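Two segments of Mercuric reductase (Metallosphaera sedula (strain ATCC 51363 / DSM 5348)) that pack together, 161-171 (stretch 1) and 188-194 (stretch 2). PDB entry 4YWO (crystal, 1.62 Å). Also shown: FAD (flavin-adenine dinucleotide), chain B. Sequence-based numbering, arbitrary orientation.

Stretch 1 161-171: FWTNREALSPD
Stretch 2, residues 188-194: EFAQMYS

A short helix can dock on a longer one through aromatic side chains that bridge a wide gap, and mercuric reductase offers an example. The helix that begins at Asn164 runs nearly parallel (19° between directions) to residues 188-194, part of a helix that begins earlier in the chain (phi/psi -69/-37 at Phe189), with axes 11.9 Å apart at closest approach and Ala167 CA 7.9 Å from Phe189 CA. Extended residues lead in. Trp162 (-104/150, chi1 m, chi2 -6°) points toward the partner, its CZ3 lying 3.5 Å from Tyr193 OH. Thr163 (chi1 p) faces away and caps the helix: its OG1 accepts a weak bond from Arg165 N (3.4 Å) and donates to Glu166 OE1 (2.8 Å). Asn164 (chi1 p) sets CB 4.0 Å from Phe189 CE2, while its ND2 lies 3.7 Å from FAD C8M. Ala167 (-66/-27) meets both aromatic residues: CB, its whole side chain, makes apolar contact with Phe189 CE1 (3.7 Å), and its O, near the Tyr193 ring plane, accepts the only hydrogen bond between the stretches, from Tyr193 OH (2.7 Å). Leu168 (m, t) starts sideways, but its end comes nearer, packing apolar CD2 at the Phe189 ring edge, 3.7 Å from CE1, and 4.1 Å from CE of Met192 (t, t, m). Pro170 CG lies 3.7 Å from Tyr193 OH. Phe189 (chi2 -78°) and Tyr193 (chi2 68°), both chi1 m, sit one helical turn apart, joined by Tyr193 N to Phe189 O (2.9 Å).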

# COMPACT_ATOMS: atom_id res chain seq x y z
N PHE A 161 -3.67 -2.46 37.62
CA PHE A 161 -4.02 -2.70 36.17
C PHE A 161 -2.79 -2.26 35.37
O PHE A 161 -1.85 -1.67 35.85
CB PHE A 161 -5.26 -1.89 35.79
CG PHE A 161 -5.15 -0.43 36.06
CD1 PHE A 161 -4.51 0.46 35.23
CD2 PHE A 161 -5.61 0.11 37.29
CE1 PHE A 161 -4.31 1.81 35.56
CE2 PHE A 161 -5.46 1.45 37.59
CZ PHE A 161 -4.80 2.33 36.78
N TRP A 162 -2.82 -2.61 34.09
CA TRP A 162 -1.87 -2.19 33.11
C TRP A 162 -2.53 -1.10 32.24
O TRP A 162 -3.74 -1.12 32.00
CB TRP A 162 -1.43 -3.31 32.23
CG TRP A 162 -0.53 -4.28 32.83
CD1 TRP A 162 0.05 -4.23 34.08
CD2 TRP A 162 0.00 -5.45 32.18
NE1 TRP A 162 0.90 -5.33 34.25
CE2 TRP A 162 0.87 -6.08 33.10
CE3 TRP A 162 -0.21 -6.04 30.94
CZ2 TRP A 162 1.51 -7.27 32.80
CZ3 TRP A 162 0.42 -7.26 30.68
CH2 TRP A 162 1.30 -7.82 31.57
N THR A 163 -1.66 -0.23 31.77
CA THR A 163 -1.98 0.65 30.67
C THR A 163 -1.09 0.20 29.49
O THR A 163 -0.35 -0.78 29.58
CB THR A 163 -1.73 2.12 30.93
OG1 THR A 163 -0.33 2.38 31.07
CG2 THR A 163 -2.48 2.59 32.15
N ASN A 164 -1.12 0.96 28.38
CA ASN A 164 -0.18 0.65 27.29
C ASN A 164 1.27 0.50 27.67
O ASN A 164 1.98 -0.35 27.10
CB ASN A 164 -0.37 1.72 26.15
CG ASN A 164 -0.10 3.14 26.64
OD1 ASN A 164 -0.85 3.69 27.43
ND2 ASN A 164 1.06 3.72 26.28
N ARG A 165 1.75 1.32 28.61
CA ARG A 165 3.11 1.31 29.01
C ARG A 165 3.48 -0.08 29.52
O ARG A 165 4.49 -0.64 29.13
CB ARG A 165 3.35 2.36 30.12
CG ARG A 165 4.75 2.40 30.54
CD ARG A 165 4.96 3.43 31.67
NE ARG A 165 4.56 4.76 31.23
CZ ARG A 165 5.36 5.59 30.52
NH1 ARG A 165 6.60 5.25 30.16
NH2 ARG A 165 4.89 6.78 30.16
N GLU A 166 2.69 -0.61 30.41
CA GLU A 166 3.00 -1.91 30.97
C GLU A 166 2.76 -3.02 30.03
O GLU A 166 3.48 -4.00 30.07
CB GLU A 166 2.20 -2.11 32.25
CG GLU A 166 2.56 -1.15 33.34
CD GLU A 166 1.97 0.24 33.25
OE1 GLU A 166 0.92 0.48 32.66
OE2 GLU A 166 2.64 1.19 33.65
N ALA A 167 1.71 -2.91 29.18
CA ALA A 167 1.41 -4.00 28.21
C ALA A 167 2.53 -4.13 27.16
O ALA A 167 2.75 -5.21 26.61
CB ALA A 167 0.03 -3.77 27.55
N LEU A 168 3.26 -3.02 26.90
CA LEU A 168 4.41 -3.07 26.00
C LEU A 168 5.75 -3.53 26.62
O LEU A 168 6.68 -3.89 25.92
CB LEU A 168 4.53 -1.77 25.25
CG LEU A 168 3.36 -1.41 24.31
CD1 LEU A 168 3.37 0.06 23.87
CD2 LEU A 168 3.34 -2.37 23.12
N SER A 169 5.85 -3.42 27.94
CA SER A 169 7.00 -3.90 28.68
C SER A 169 6.49 -4.70 29.89
O SER A 169 6.68 -4.27 31.06
CB SER A 169 7.82 -2.74 29.17
OG SER A 169 8.30 -1.99 28.14
N PRO A 170 5.84 -5.82 29.67
CA PRO A 170 5.24 -6.61 30.75
C PRO A 170 6.22 -7.13 31.76
O PRO A 170 7.33 -7.53 31.38
CB PRO A 170 4.56 -7.78 30.02
CG PRO A 170 5.27 -7.86 28.68
CD PRO A 170 5.61 -6.43 28.33
N ASP A 171 5.81 -7.07 33.04
CA ASP A 171 6.68 -7.50 34.10
C ASP A 171 6.76 -9.01 34.24
O ASP A 171 7.72 -9.54 34.89
CB ASP A 171 6.20 -6.87 35.43
CG ASP A 171 4.78 -7.27 35.88
OD1 ASP A 171 3.95 -8.03 35.35
OD2 ASP A 171 4.47 -6.82 36.99
N GLU A 188 -5.91 -3.67 18.90
CA GLU A 188 -4.51 -3.98 18.68
C GLU A 188 -3.88 -4.83 19.80
O GLU A 188 -3.28 -5.81 19.57
CB GLU A 188 -3.71 -2.71 18.46
CG GLU A 188 -3.99 -2.02 17.10
CD GLU A 188 -3.14 -0.78 16.84
OE1 GLU A 188 -2.33 -0.42 17.77
OE2 GLU A 188 -3.27 -0.11 15.73
N PHE A 189 -4.09 -4.41 21.06
CA PHE A 189 -3.51 -5.22 22.15
C PHE A 189 -4.18 -6.54 22.29
O PHE A 189 -3.54 -7.54 22.67
CB PHE A 189 -3.56 -4.42 23.51
CG PHE A 189 -2.50 -3.36 23.61
CD1 PHE A 189 -1.21 -3.74 23.92
CD2 PHE A 189 -2.79 -2.01 23.53
CE1 PHE A 189 -0.19 -2.86 23.94
CE2 PHE A 189 -1.72 -1.07 23.65
CZ PHE A 189 -0.40 -1.55 23.79
N ALA A 190 -5.50 -6.65 22.08
CA ALA A 190 -6.15 -7.94 22.13
C ALA A 190 -5.60 -8.89 21.09
O ALA A 190 -5.33 -10.08 21.40
CB ALA A 190 -7.64 -7.85 22.02
N GLN A 191 -5.41 -8.46 19.85
CA GLN A 191 -4.84 -9.31 18.87
C GLN A 191 -3.38 -9.66 19.21
O GLN A 191 -3.00 -10.79 19.10
CB GLN A 191 -4.90 -8.69 17.48
CG GLN A 191 -4.26 -9.61 16.46
CD GLN A 191 -4.52 -9.11 15.01
OE1 GLN A 191 -3.54 -8.57 14.42
NE2 GLN A 191 -5.50 -9.68 14.41
N MET A 192 -2.58 -8.70 19.66
CA MET A 192 -1.25 -8.89 20.03
C MET A 192 -1.13 -9.99 21.10
O MET A 192 -0.40 -10.97 20.88
CB MET A 192 -0.64 -7.61 20.59
CG MET A 192 0.83 -7.61 21.00
SD MET A 192 1.29 -6.15 21.97
CE MET A 192 0.93 -4.79 20.83
N TYR A 193 -1.92 -9.87 22.19
CA TYR A 193 -1.75 -10.85 23.29
C TYR A 193 -2.38 -12.13 22.95
O TYR A 193 -1.82 -13.20 23.27
CB TYR A 193 -2.31 -10.22 24.60
CG TYR A 193 -1.26 -9.44 25.37
CD1 TYR A 193 -0.68 -8.24 24.92
CD2 TYR A 193 -0.70 -9.96 26.57
CE1 TYR A 193 0.37 -7.60 25.60
CE2 TYR A 193 0.27 -9.30 27.24
CZ TYR A 193 0.83 -8.15 26.80
OH TYR A 193 1.83 -7.55 27.47
N SER A 194 -3.49 -12.16 22.22
CA SER A 194 -4.04 -13.47 21.80
C SER A 194 -3.07 -14.26 20.94
O SER A 194 -2.92 -15.49 21.07
CB SER A 194 -5.40 -13.31 21.17
OG SER A 194 -5.35 -12.63 19.95
PA FAD B . 3.22 13.71 23.41
O1A FAD B . 4.22 13.05 22.48
O2A FAD B . 2.74 12.97 24.64
O5B FAD B . 3.82 15.13 23.87
C5B FAD B . 3.86 15.48 25.26
C4B FAD B . 5.30 15.55 25.72
O4B FAD B . 5.55 16.81 26.35
C3B FAD B . 5.61 14.46 26.74
O3B FAD B . 6.65 13.61 26.26
C2B FAD B . 6.05 15.17 28.00
O2B FAD B . 7.39 14.77 28.33
C1B FAD B . 6.01 16.65 27.70
N9A FAD B . 5.07 17.33 28.62
C8A FAD B . 3.80 16.96 28.86
N7A FAD B . 3.21 17.78 29.76
C5A FAD B . 4.12 18.71 30.12
C6A FAD B . 4.15 19.87 31.04
N6A FAD B . 3.07 20.22 31.77
N1A FAD B . 5.31 20.57 31.12
C2A FAD B . 6.39 20.23 30.40
N3A FAD B . 6.43 19.19 29.55
C4A FAD B . 5.34 18.40 29.37
N1 FAD B . -0.62 7.25 16.39
C2 FAD B . -0.45 6.92 15.08
O2 FAD B . -0.57 7.82 14.22
N3 FAD B . -0.16 5.67 14.68
C4 FAD B . -0.03 4.66 15.54
O4 FAD B . 0.24 3.51 15.13
C4X FAD B . -0.20 4.93 16.99
N5 FAD B . -0.07 3.96 17.92
C5X FAD B . -0.23 4.24 19.23
C6 FAD B . -0.10 3.23 20.17
C7 FAD B . -0.26 3.51 21.53
C7M FAD B . -0.12 2.41 22.55
C8 FAD B . -0.58 4.89 21.97
C8M FAD B . -0.76 5.19 23.43
C9 FAD B . -0.71 5.91 21.03
C9A FAD B . -0.55 5.63 19.68
N10 FAD B . -0.68 6.65 18.72
C10 FAD B . -0.51 6.33 17.36
C1' FAD B . -1.00 8.03 19.13
C2' FAD B . 0.27 8.87 19.08
O2' FAD B . 1.31 8.22 19.82
C3' FAD B . 0.03 10.26 19.66
O3' FAD B . -1.11 10.85 19.03
C4' FAD B . 1.24 11.16 19.46
O4' FAD B . 2.33 10.67 20.25
C5' FAD B . 0.93 12.59 19.86
O5' FAD B . 2.14 13.27 20.19
P FAD B . 2.10 14.65 21.03
O1P FAD B . 3.45 15.31 20.90
O2P FAD B . 0.85 15.40 20.64
O3P FAD B . 1.93 14.13 22.54